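Local coordinates for serine protease (Arthrobacter nicotinovorans, PDB 3WY8), which probably cleaves peptide bonds as a trypsin-like serine protease and has keratinolytic activity, at residues G27-A32 against Q104-V109; I57-P60 against A66-Y69; F95-T100 against N214-S219. All coordinates share one frame; numbering follows the deposited sequence.

In the fold
All three contacts lie on the six-stranded antiparallel barrel formed by the N-terminal half of this trypsin-like protease domain. Contact 1 sets the end of strand 21-29 against helix 106-110, contact 2 lies in the link between neighbouring strands 55-60 and 72-78, and contact 3 fastens C-terminal helix 207-218 to strand 94-98. Their centres are about 12 Å (1 and 2), 10 Å (1 and 3) and 18 Å (2 and 3) apart. Along the chain, contact 2 is nested inside the loop closed by contact 1, contacts 1 and 3 cross, and contacts 2 and 3 follow in series. Leu106 adjoins Phe58, Pro60 and Met98, which ties the three together, and the final helix comes back to the first barrel.

Contact 1 (G27-A32 against Q104-V109); sequences GNSVTA and QKLADV
The hydroxymethyl group of Ser29 meets Leu106 and Ala107 where the end of strand 21-29 faces the first turn of helix 106-110. Ser29 swings OG anti to its own N (chi1 176°), which carries the oxygen toward the helix. There OG comes within 4.1 Å of Leu106 CD2, a van der Waals approach, and CB of Ser29 lies alongside the same methyl at 4.2 Å. Ala107 offers its flank instead: its CA and its CB each stand 4.3 Å from Ser29 OG. The polar need of that hydroxyl is met by the carbonyl oxygen of Gly111, just beyond the helix, so one side chain bonds there while OG and CB pack on the first turn. Asn28, one residue before Ser29, points the other way, where its amide is hydrogen-bonded to His10, Gln185 and Ser113. In this trypsin-like fold the strand belongs to the N-terminal barrel, and helix 106-110 lies on the link leading out of it toward the second sheet. Leu106 reaches in among the barrel strands. Its CG is anti to the backbone N and chi2 of 66° stretches CD2 away from CA, toward Ser29, Phe58 and Met98, while the other branch, CD1, rests 3.8 Å from Pro60 CG. Trp72 and Val38 also touch this leucine.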
ATOM      1  N   GLY A  27      -4.383  -0.220  -0.168  1.00 15.72           N
ATOM      2  CA  GLY A  27      -3.732   0.964  -0.703  1.00 15.61           C
ATOM      3  C   GLY A  27      -4.196   2.237  -0.031  1.00 15.61           C
ATOM      4  O   GLY A  27      -5.033   2.209   0.878  1.00 14.97           O
ATOM      5  N   ASN A  28      -3.652   3.359  -0.491  1.00 15.50           N
ATOM      6  CA  ASN A  28      -3.915   4.641   0.146  1.00 15.52           C
ATOM      7  C   ASN A  28      -3.877   5.782  -0.851  1.00 15.53           C
ATOM      8  O   ASN A  28      -2.970   5.852  -1.686  1.00 15.41           O
ATOM      9  CB  ASN A  28      -2.876   4.880   1.247  1.00 15.35           C
ATOM     10  CG  ASN A  28      -3.227   6.043   2.141  1.00 15.92           C
ATOM     11  OD1 ASN A  28      -4.359   6.163   2.614  1.00 16.92           O
ATOM     12  ND2 ASN A  28      -2.249   6.897   2.400  1.00 16.34           N
ATOM     13  N   SER A  29      -4.867   6.673  -0.767  1.00 15.90           N
ATOM     14  CA  SER A  29      -4.861   7.901  -1.552  1.00 16.46           C
ATOM     15  C   SER A  29      -3.765   8.825  -1.016  1.00 16.60           C
ATOM     16  O   SER A  29      -3.782   9.207   0.157  1.00 16.49           O
ATOM     17  CB  SER A  29      -6.229   8.587  -1.497  1.00 16.67           C
ATOM     18  OG  SER A  29      -6.206   9.829  -2.191  1.00 16.97           O
ATOM     19  N   VAL A  30      -2.799   9.155  -1.872  1.00 17.03           N
ATOM     20  CA  VAL A  30      -1.674  10.008  -1.464  1.00 17.20           C
ATOM     21  C   VAL A  30      -1.688  11.326  -2.221  1.00 17.65           C
ATOM     22  O   VAL A  30      -2.111  11.385  -3.378  1.00 17.57           O
ATOM     23  CB  VAL A  30      -0.294   9.309  -1.610  1.00 16.87           C
ATOM     24  CG1 VAL A  30      -0.167   8.166  -0.602  1.00 17.07           C
ATOM     25  CG2 VAL A  30      -0.052   8.802  -3.037  1.00 16.98           C
ATOM     26  N   THR A  31      -1.236  12.383  -1.554  1.00 18.19           N
ATOM     27  CA  THR A  31      -1.259  13.715  -2.148  1.00 18.79           C
ATOM     28  C   THR A  31      -0.417  13.720  -3.419  1.00 18.92           C
ATOM     29  O   THR A  31       0.667  13.151  -3.454  1.00 19.12           O
ATOM     30  CB  THR A  31      -0.766  14.781  -1.159  1.00 18.90           C
ATOM     31  OG1 THR A  31      -1.505  14.665   0.067  1.00 21.25           O
ATOM     32  CG2 THR A  31      -0.966  16.174  -1.728  1.00 17.89           C
ATOM     33  N   ALA A  32      -0.947  14.348  -4.464  1.00 18.99           N
ATOM     34  CA  ALA A  32      -0.321  14.348  -5.780  1.00 19.28           C
ATOM     35  C   ALA A  32      -0.996  15.400  -6.641  1.00 19.32           C
ATOM     36  O   ALA A  32      -2.208  15.598  -6.537  1.00 19.40           O
ATOM     37  CB  ALA A  32      -0.461  12.978  -6.431  1.00 19.02           C
ATOM     38  N   GLN A 104     -15.189  13.143 -11.265  1.00 26.41           N
ATOM     39  CA  GLN A 104     -14.483  13.584 -10.063  1.00 25.70           C
ATOM     40  C   GLN A 104     -13.127  12.905  -9.904  1.00 24.97           C
ATOM     41  O   GLN A 104     -12.973  11.735 -10.247  1.00 24.71           O
ATOM     42  CB  GLN A 104     -15.322  13.297  -8.819  1.00 25.90           C
ATOM     43  CG  GLN A 104     -16.571  14.154  -8.660  1.00 27.17           C
ATOM     44  CD  GLN A 104     -17.284  13.881  -7.349  1.00 29.11           C
ATOM     45  OE1 GLN A 104     -17.928  12.842  -7.179  1.00 30.50           O
ATOM     46  NE2 GLN A 104     -17.171  14.814  -6.411  1.00 30.29           N
ATOM     47  N   LYS A 105     -12.155  13.646  -9.372  1.00 24.25           N
ATOM     48  CA  LYS A 105     -10.834  13.100  -9.046  1.00 23.53           C
ATOM     49  C   LYS A 105     -10.835  12.495  -7.638  1.00 22.60           C
ATOM     50  O   LYS A 105     -11.464  13.031  -6.726  1.00 22.12           O
ATOM     51  CB  LYS A 105      -9.755  14.186  -9.169  1.00 23.99           C
ATOM     52  CG  LYS A 105      -9.421  14.563 -10.624  1.00 25.31           C
ATOM     53  CD  LYS A 105      -8.698  15.902 -10.732  1.00 29.23           C
ATOM     54  CE  LYS A 105      -9.678  17.063 -10.880  1.00 31.12           C
ATOM     55  NZ  LYS A 105      -8.990  18.365 -11.140  1.00 33.06           N
ATOM     56  N   LEU A 106     -10.129  11.378  -7.470  1.00 21.64           N
ATOM     57  CA  LEU A 106     -10.163  10.612  -6.218  1.00 21.21           C
ATOM     58  C   LEU A 106      -9.941  11.451  -4.956  1.00 21.15           C
ATOM     59  O   LEU A 106     -10.716  11.357  -3.998  1.00 21.21           O
ATOM     60  CB  LEU A 106      -9.173   9.441  -6.274  1.00 20.90           C
ATOM     61  CG  LEU A 106      -9.039   8.559  -5.026  1.00 20.22           C
ATOM     62  CD1 LEU A 106     -10.321   7.784  -4.733  1.00 19.15           C
ATOM     63  CD2 LEU A 106      -7.885   7.608  -5.191  1.00 20.19           C
ATOM     64  N   ALA A 107      -8.886  12.264  -4.961  1.00 21.14           N
ATOM     65  CA  ALA A 107      -8.515  13.057  -3.789  1.00 21.12           C
ATOM     66  C   ALA A 107      -9.544  14.134  -3.451  1.00 21.49           C
ATOM     67  O   ALA A 107      -9.650  14.555  -2.297  1.00 21.34           O
ATOM     68  CB  ALA A 107      -7.128  13.667  -3.972  1.00 20.95           C
ATOM     69  N   ASP A 108     -10.306  14.570  -4.454  1.00 21.65           N
ATOM     70  CA  ASP A 108     -11.388  15.524  -4.228  1.00 22.08           C
ATOM     71  C   ASP A 108     -12.563  14.882  -3.494  1.00 21.88           C
ATOM     72  O   ASP A 108     -13.318  15.572  -2.803  1.00 22.40           O
ATOM     73  CB  ASP A 108     -11.855  16.148  -5.545  1.00 22.36           C
ATOM     74  CG  ASP A 108     -10.916  17.241  -6.047  1.00 23.79           C
ATOM     75  OD1 ASP A 108     -10.248  17.904  -5.221  1.00 25.20           O
ATOM     76  OD2 ASP A 108     -10.855  17.445  -7.278  1.00 25.52           O
ATOM     77  N   VAL A 109     -12.696  13.564  -3.637  1.00 21.12           N
ATOM     78  CA  VAL A 109     -13.773  12.807  -2.996  1.00 20.63           C
ATOM     79  C   VAL A 109     -13.363  12.282  -1.617  1.00 20.28           C
ATOM     80  O   VAL A 109     -14.129  12.400  -0.657  1.00 20.43           O
ATOM     81  CB  VAL A 109     -14.273  11.646  -3.899  1.00 20.48           C
ATOM     82  CG1 VAL A 109     -15.457  10.902  -3.252  1.00 20.49           C
ATOM     83  CG2 VAL A 109     -14.666  12.170  -5.270  1.00 20.70           C
TER

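Contact 2 (I57-P60 against A66-Y69); sequences IFVP and AAPY
Val59 and Pro60 end one barrel strand and meet Ala67, Pro68 and Tyr69 in the long loop of a β-hairpin, whose arms are the antiparallel neighbours 55-60 and 72-78. The apolar part is small, a single pair of methyls. Val59 holds CG1 anti to its backbone N (chi1 -168°), and this one methyl reaches Ala67 CB at 3.5 Å, with Ala67 CA just behind. The other face of the strand serves the barrel: Phe58 packs on Ile14 and Leu106, and the Pro60 ring lies against Leu106 and Val110 of helix 106-110 and against Trp72.

The carbonyl of Pro60 takes a second set of van der Waals contacts. Pro68 brings its ring carbons beside this oxygen, CD at 3.8 Å and CG slightly farther. Tyr69 approaches with an edge, CD2 standing 4.1 Å from Pro60 O, which lies near the plane of the ring. Tyr69 also touches Val110, and its own carbonyl accepts a hydrogen bond from the indole nitrogen of Trp72, which ties the loop to the start of the returning strand.

Polar bonding between the segments runs through a single water, which spans a gap too wide for direct pairing. It donates to Pro60 O at 2.7 Å and accepts from the backbone N of Tyr69 at 2.9 Å.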
ATOM      1  N   ILE A  57      -8.601  -2.139  -9.250  1.00 18.87           N
ATOM      2  CA  ILE A  57      -9.735  -1.404  -8.694  1.00 18.72           C
ATOM      3  C   ILE A  57      -9.448  -1.010  -7.250  1.00 18.25           C
ATOM      4  O   ILE A  57      -9.077  -1.849  -6.437  1.00 18.27           O
ATOM      5  CB  ILE A  57     -11.048  -2.241  -8.750  1.00 18.56           C
ATOM      6  CG1 ILE A  57     -11.301  -2.794 -10.161  1.00 19.38           C
ATOM      7  CG2 ILE A  57     -12.250  -1.437  -8.209  1.00 19.32           C
ATOM      8  CD1 ILE A  57     -11.438  -1.731 -11.267  1.00 19.80           C
ATOM      9  N   PHE A  58      -9.614   0.274  -6.949  1.00 17.72           N
ATOM     10  CA  PHE A  58      -9.408   0.800  -5.604  1.00 17.79           C
ATOM     11  C   PHE A  58     -10.755   1.165  -5.002  1.00 17.76           C
ATOM     12  O   PHE A  58     -11.536   1.905  -5.609  1.00 18.11           O
ATOM     13  CB  PHE A  58      -8.472   2.016  -5.666  1.00 17.52           C
ATOM     14  CG  PHE A  58      -8.135   2.618  -4.324  1.00 17.15           C
ATOM     15  CD1 PHE A  58      -7.379   1.911  -3.385  1.00 17.31           C
ATOM     16  CD2 PHE A  58      -8.535   3.916  -4.021  1.00 17.68           C
ATOM     17  CE1 PHE A  58      -7.048   2.483  -2.152  1.00 17.54           C
ATOM     18  CE2 PHE A  58      -8.209   4.498  -2.793  1.00 17.89           C
ATOM     19  CZ  PHE A  58      -7.466   3.778  -1.855  1.00 18.04           C
ATOM     20  N   VAL A  59     -11.041   0.618  -3.821  1.00 17.78           N
ATOM     21  CA  VAL A  59     -12.300   0.904  -3.138  1.00 17.62           C
ATOM     22  C   VAL A  59     -12.034   1.598  -1.798  1.00 17.42           C
ATOM     23  O   VAL A  59     -11.791   0.934  -0.792  1.00 17.35           O
ATOM     24  CB  VAL A  59     -13.160  -0.373  -2.927  1.00 17.62           C
ATOM     25  CG1 VAL A  59     -14.555   0.010  -2.481  1.00 17.69           C
ATOM     26  CG2 VAL A  59     -13.232  -1.212  -4.207  1.00 17.79           C
ATOM     27  N   PRO A  60     -12.069   2.947  -1.785  1.00 17.33           N
ATOM     28  CA  PRO A  60     -11.837   3.700  -0.552  1.00 17.39           C
ATOM     29  C   PRO A  60     -12.900   3.378   0.487  1.00 17.25           C
ATOM     30  O   PRO A  60     -14.077   3.243   0.139  1.00 17.74           O
ATOM     31  CB  PRO A  60     -11.973   5.166  -0.984  1.00 17.38           C
ATOM     32  CG  PRO A  60     -11.952   5.175  -2.454  1.00 17.82           C
ATOM     33  CD  PRO A  60     -12.369   3.824  -2.929  1.00 17.42           C
ATOM     34  N   ALA A  66     -19.320  -2.935   0.786  1.00 19.77           N
ATOM     35  CA  ALA A  66     -19.801  -1.589   0.489  1.00 20.07           C
ATOM     36  C   ALA A  66     -18.695  -0.720  -0.090  1.00 20.36           C
ATOM     37  O   ALA A  66     -17.541  -0.778   0.362  1.00 20.21           O
ATOM     38  CB  ALA A  66     -20.389  -0.935   1.722  1.00 20.30           C
ATOM     39  N   ALA A  67     -19.064   0.071  -1.093  1.00 20.17           N
ATOM     40  CA  ALA A  67     -18.175   1.056  -1.702  1.00 20.50           C
ATOM     41  C   ALA A  67     -18.780   2.461  -1.553  1.00 20.51           C
ATOM     42  O   ALA A  67     -19.343   3.001  -2.512  1.00 20.58           O
ATOM     43  CB  ALA A  67     -17.942   0.716  -3.176  1.00 20.38           C
ATOM     44  N   PRO A  68     -18.654   3.068  -0.356  1.00 20.81           N
ATOM     45  CA  PRO A  68     -19.367   4.329  -0.078  1.00 20.88           C
ATOM     46  C   PRO A  68     -18.950   5.499  -0.971  1.00 21.02           C
ATOM     47  O   PRO A  68     -19.734   6.439  -1.157  1.00 20.93           O
ATOM     48  CB  PRO A  68     -19.023   4.622   1.386  1.00 20.98           C
ATOM     49  CG  PRO A  68     -17.772   3.859   1.653  1.00 21.09           C
ATOM     50  CD  PRO A  68     -17.819   2.643   0.785  1.00 20.80           C
ATOM     51  N   TYR A  69     -17.738   5.433  -1.521  1.00 20.81           N
ATOM     52  CA  TYR A  69     -17.228   6.470  -2.420  1.00 20.85           C
ATOM     53  C   TYR A  69     -16.958   5.923  -3.826  1.00 20.70           C
ATOM     54  O   TYR A  69     -16.205   6.512  -4.602  1.00 21.01           O
ATOM     55  CB  TYR A  69     -15.984   7.141  -1.813  1.00 20.83           C
ATOM     56  CG  TYR A  69     -16.217   7.635  -0.401  1.00 21.98           C
ATOM     57  CD1 TYR A  69     -16.872   8.845  -0.163  1.00 23.46           C
ATOM     58  CD2 TYR A  69     -15.808   6.882   0.698  1.00 22.98           C
ATOM     59  CE1 TYR A  69     -17.101   9.296   1.130  1.00 24.05           C
ATOM     60  CE2 TYR A  69     -16.032   7.323   1.994  1.00 23.76           C
ATOM     61  CZ  TYR A  69     -16.679   8.531   2.203  1.00 24.69           C
ATOM     62  OH  TYR A  69     -16.900   8.973   3.485  1.00 25.94           O
TER
HETATM   63  O   HOH W   1     -15.803   3.337  -1.897  1.00 18.72           O

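Contact 3 (F95-T100 against N214-S219); sequences FAVMNT and NTAAAS
Apolar contact centres on Ala216, whose methyl sits against Phe95 and Val97 of strand 94-98. Ala216 CB lies 3.6 Å from Phe95 CB, so the alanine packs on the root of the phenylalanine side chain, and it stands obliquely to the ring. The ring itself is carried alongside the helix, with CG anti to the carbonyl carbon of Phe95 (chi1 -58°), and Tyr213, just before Asn214 on the same helix, meets it edge-to-face. Val97 turns both methyls to this flank of 214-219. CG2 is 4.2 Å from Ala216 CB, while CG1, anti to the backbone N (chi1 179°), points on toward the last residue.

Both valine methyls also touch backbone oxygens. CG2 comes to 3.3 Å from Ala216 O, a close approach, and CG1 lies 3.8 Å from Ser219 O of the C-terminal carboxylate. That carboxylate oxygen accepts a hydrogen bond from Asn34 ND2, which holds the chain end beside the strand.

Two hydrogen bonds within 214-219 draw Ser219 back onto the chain before it. Ala216 O accepts from Ser219 N at 3.0 Å, so the carbonyl touched by the valine already has a polar partner. The Ser219 hydroxyl folds back to donate to Thr215 O at 2.6 Å, from above the carbonyl plane (36° out of it), so that this oxygen has a side-chain donor.

Phe95 and Val97 face the helix on the outside of the barrel; Ala96 points away from the helix, and Ala96 and Met98 both touch Phe56. This is the trypsin-like arrangement, in which the C-terminal helix returns from the second domain to pack on the outer wall of the N-terminal barrel.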
ATOM      1  N   PHE A  95       2.831   3.018  -7.423  1.00 17.13           N
ATOM      2  CA  PHE A  95       1.773   4.001  -7.368  1.00 17.45           C
ATOM      3  C   PHE A  95       0.860   3.830  -8.561  1.00 17.65           C
ATOM      4  O   PHE A  95       1.311   3.715  -9.700  1.00 18.11           O
ATOM      5  CB  PHE A  95       2.347   5.421  -7.308  1.00 17.28           C
ATOM      6  CG  PHE A  95       3.250   5.641  -6.133  1.00 17.00           C
ATOM      7  CD1 PHE A  95       2.740   6.103  -4.925  1.00 16.90           C
ATOM      8  CD2 PHE A  95       4.608   5.340  -6.221  1.00 17.07           C
ATOM      9  CE1 PHE A  95       3.574   6.286  -3.821  1.00 17.37           C
ATOM     10  CE2 PHE A  95       5.451   5.510  -5.121  1.00 17.11           C
ATOM     11  CZ  PHE A  95       4.933   5.990  -3.921  1.00 16.94           C
ATOM     12  N   ALA A  96      -0.432   3.774  -8.277  1.00 17.92           N
ATOM     13  CA  ALA A  96      -1.426   3.681  -9.321  1.00 18.14           C
ATOM     14  C   ALA A  96      -2.045   5.058  -9.512  1.00 18.61           C
ATOM     15  O   ALA A  96      -2.236   5.798  -8.545  1.00 18.69           O
ATOM     16  CB  ALA A  96      -2.473   2.660  -8.935  1.00 18.31           C
ATOM     17  N   VAL A  97      -2.346   5.406 -10.762  1.00 18.87           N
ATOM     18  CA  VAL A  97      -3.044   6.653 -11.066  1.00 19.35           C
ATOM     19  C   VAL A  97      -4.439   6.311 -11.574  1.00 19.55           C
ATOM     20  O   VAL A  97      -4.591   5.565 -12.541  1.00 19.54           O
ATOM     21  CB  VAL A  97      -2.273   7.521 -12.082  1.00 19.38           C
ATOM     22  CG1 VAL A  97      -3.052   8.797 -12.402  1.00 20.04           C
ATOM     23  CG2 VAL A  97      -0.908   7.873 -11.526  1.00 19.51           C
ATOM     24  N   MET A  98      -5.448   6.847 -10.894  1.00 20.35           N
ATOM     25  CA  MET A  98      -6.831   6.426 -11.104  1.00 21.41           C
ATOM     26  C   MET A  98      -7.540   7.296 -12.128  1.00 21.76           C
ATOM     27  O   MET A  98      -7.290   8.500 -12.211  1.00 22.13           O
ATOM     28  CB  MET A  98      -7.602   6.452  -9.777  1.00 21.58           C
ATOM     29  CG  MET A  98      -6.935   5.702  -8.622  1.00 22.79           C
ATOM     30  SD  MET A  98      -6.661   3.937  -8.941  1.00 27.30           S
ATOM     31  CE  MET A  98      -5.031   3.903  -9.578  1.00 29.36           C
ATOM     32  N   ASN A  99      -8.416   6.674 -12.915  1.00 22.17           N
ATOM     33  CA  ASN A  99      -9.368   7.403 -13.748  1.00 22.72           C
ATOM     34  C   ASN A  99     -10.286   8.245 -12.873  1.00 22.87           C
ATOM     35  O   ASN A  99     -10.464   7.957 -11.688  1.00 22.61           O
ATOM     36  CB  ASN A  99     -10.237   6.423 -14.544  1.00 22.90           C
ATOM     37  CG  ASN A  99      -9.501   5.781 -15.698  1.00 23.86           C
ATOM     38  OD1 ASN A  99      -8.978   6.465 -16.578  1.00 26.29           O
ATOM     39  ND2 ASN A  99      -9.479   4.455 -15.716  1.00 24.78           N
ATOM     40  N   THR A 100     -10.874   9.287 -13.457  1.00 23.33           N
ATOM     41  CA  THR A 100     -11.952  10.002 -12.792  1.00 23.83           C
ATOM     42  C   THR A 100     -13.174   9.091 -12.680  1.00 24.40           C
ATOM     43  O   THR A 100     -13.375   8.200 -13.511  1.00 24.65           O
ATOM     44  CB  THR A 100     -12.336  11.306 -13.529  1.00 24.01           C
ATOM     45  OG1 THR A 100     -12.540  11.031 -14.921  1.00 24.36           O
ATOM     46  CG2 THR A 100     -11.240  12.352 -13.369  1.00 23.53           C
ATOM     47  N   ASN A 214       7.218  10.592  -7.946  1.00 19.72           N
ATOM     48  CA  ASN A 214       7.276  11.856  -8.683  1.00 20.15           C
ATOM     49  C   ASN A 214       6.671  11.756 -10.079  1.00 20.25           C
ATOM     50  O   ASN A 214       5.880  12.617 -10.477  1.00 20.22           O
ATOM     51  CB  ASN A 214       8.718  12.370  -8.773  1.00 20.49           C
ATOM     52  CG  ASN A 214       9.233  12.931  -7.452  1.00 21.71           C
ATOM     53  OD1 ASN A 214       8.459  13.329  -6.577  1.00 22.50           O
ATOM     54  ND2 ASN A 214      10.551  12.974  -7.311  1.00 23.16           N
ATOM     55  N   THR A 215       7.023  10.699 -10.809  1.00 20.09           N
ATOM     56  CA  THR A 215       6.456  10.483 -12.147  1.00 20.44           C
ATOM     57  C   THR A 215       4.957  10.140 -12.094  1.00 20.30           C
ATOM     58  O   THR A 215       4.164  10.679 -12.868  1.00 19.64           O
ATOM     59  CB  THR A 215       7.285   9.471 -13.005  1.00 20.68           C
ATOM     60  OG1 THR A 215       6.769   9.435 -14.342  1.00 20.99           O
ATOM     61  CG2 THR A 215       7.273   8.058 -12.420  1.00 21.49           C
ATOM     62  N   ALA A 216       4.572   9.275 -11.158  1.00 20.17           N
ATOM     63  CA  ALA A 216       3.169   8.898 -11.001  1.00 20.23           C
ATOM     64  C   ALA A 216       2.299  10.105 -10.658  1.00 20.34           C
ATOM     65  O   ALA A 216       1.242  10.300 -11.253  1.00 20.13           O
ATOM     66  CB  ALA A 216       3.021   7.816  -9.939  1.00 20.18           C
ATOM     67  N   ALA A 217       2.767  10.922  -9.715  1.00 20.86           N
ATOM     68  CA  ALA A 217       1.989  12.043  -9.176  1.00 21.46           C
ATOM     69  C   ALA A 217       1.667  13.121 -10.212  1.00 22.22           C
ATOM     70  O   ALA A 217       0.677  13.844 -10.079  1.00 22.15           O
ATOM     71  CB  ALA A 217       2.711  12.655  -7.982  1.00 21.50           C
ATOM     72  N   ALA A 218       2.516  13.228 -11.231  1.00 23.07           N
ATOM     73  CA  ALA A 218       2.322  14.201 -12.307  1.00 24.20           C
ATOM     74  C   ALA A 218       1.465  13.646 -13.448  1.00 24.80           C
ATOM     75  O   ALA A 218       0.930  14.412 -14.256  1.00 25.49           O
ATOM     76  CB  ALA A 218       3.674  14.668 -12.838  1.00 24.28           C
ATOM     77  N   SER A 219       1.324  12.321 -13.491  1.00 25.38           N
ATOM     78  CA  SER A 219       0.751  11.607 -14.643  1.00 25.96           C
ATOM     79  C   SER A 219      -0.775  11.534 -14.672  1.00 26.54           C
ATOM     80  O   SER A 219      -1.460  11.931 -13.738  1.00 26.75           O
ATOM     81  CB  SER A 219       1.333  10.197 -14.724  1.00 25.87           C
ATOM     82  OG  SER A 219       2.727  10.242 -14.963  1.00 25.65           O
ATOM     83  OXT SER A 219      -1.361  11.055 -15.651  1.00 27.29           O
TER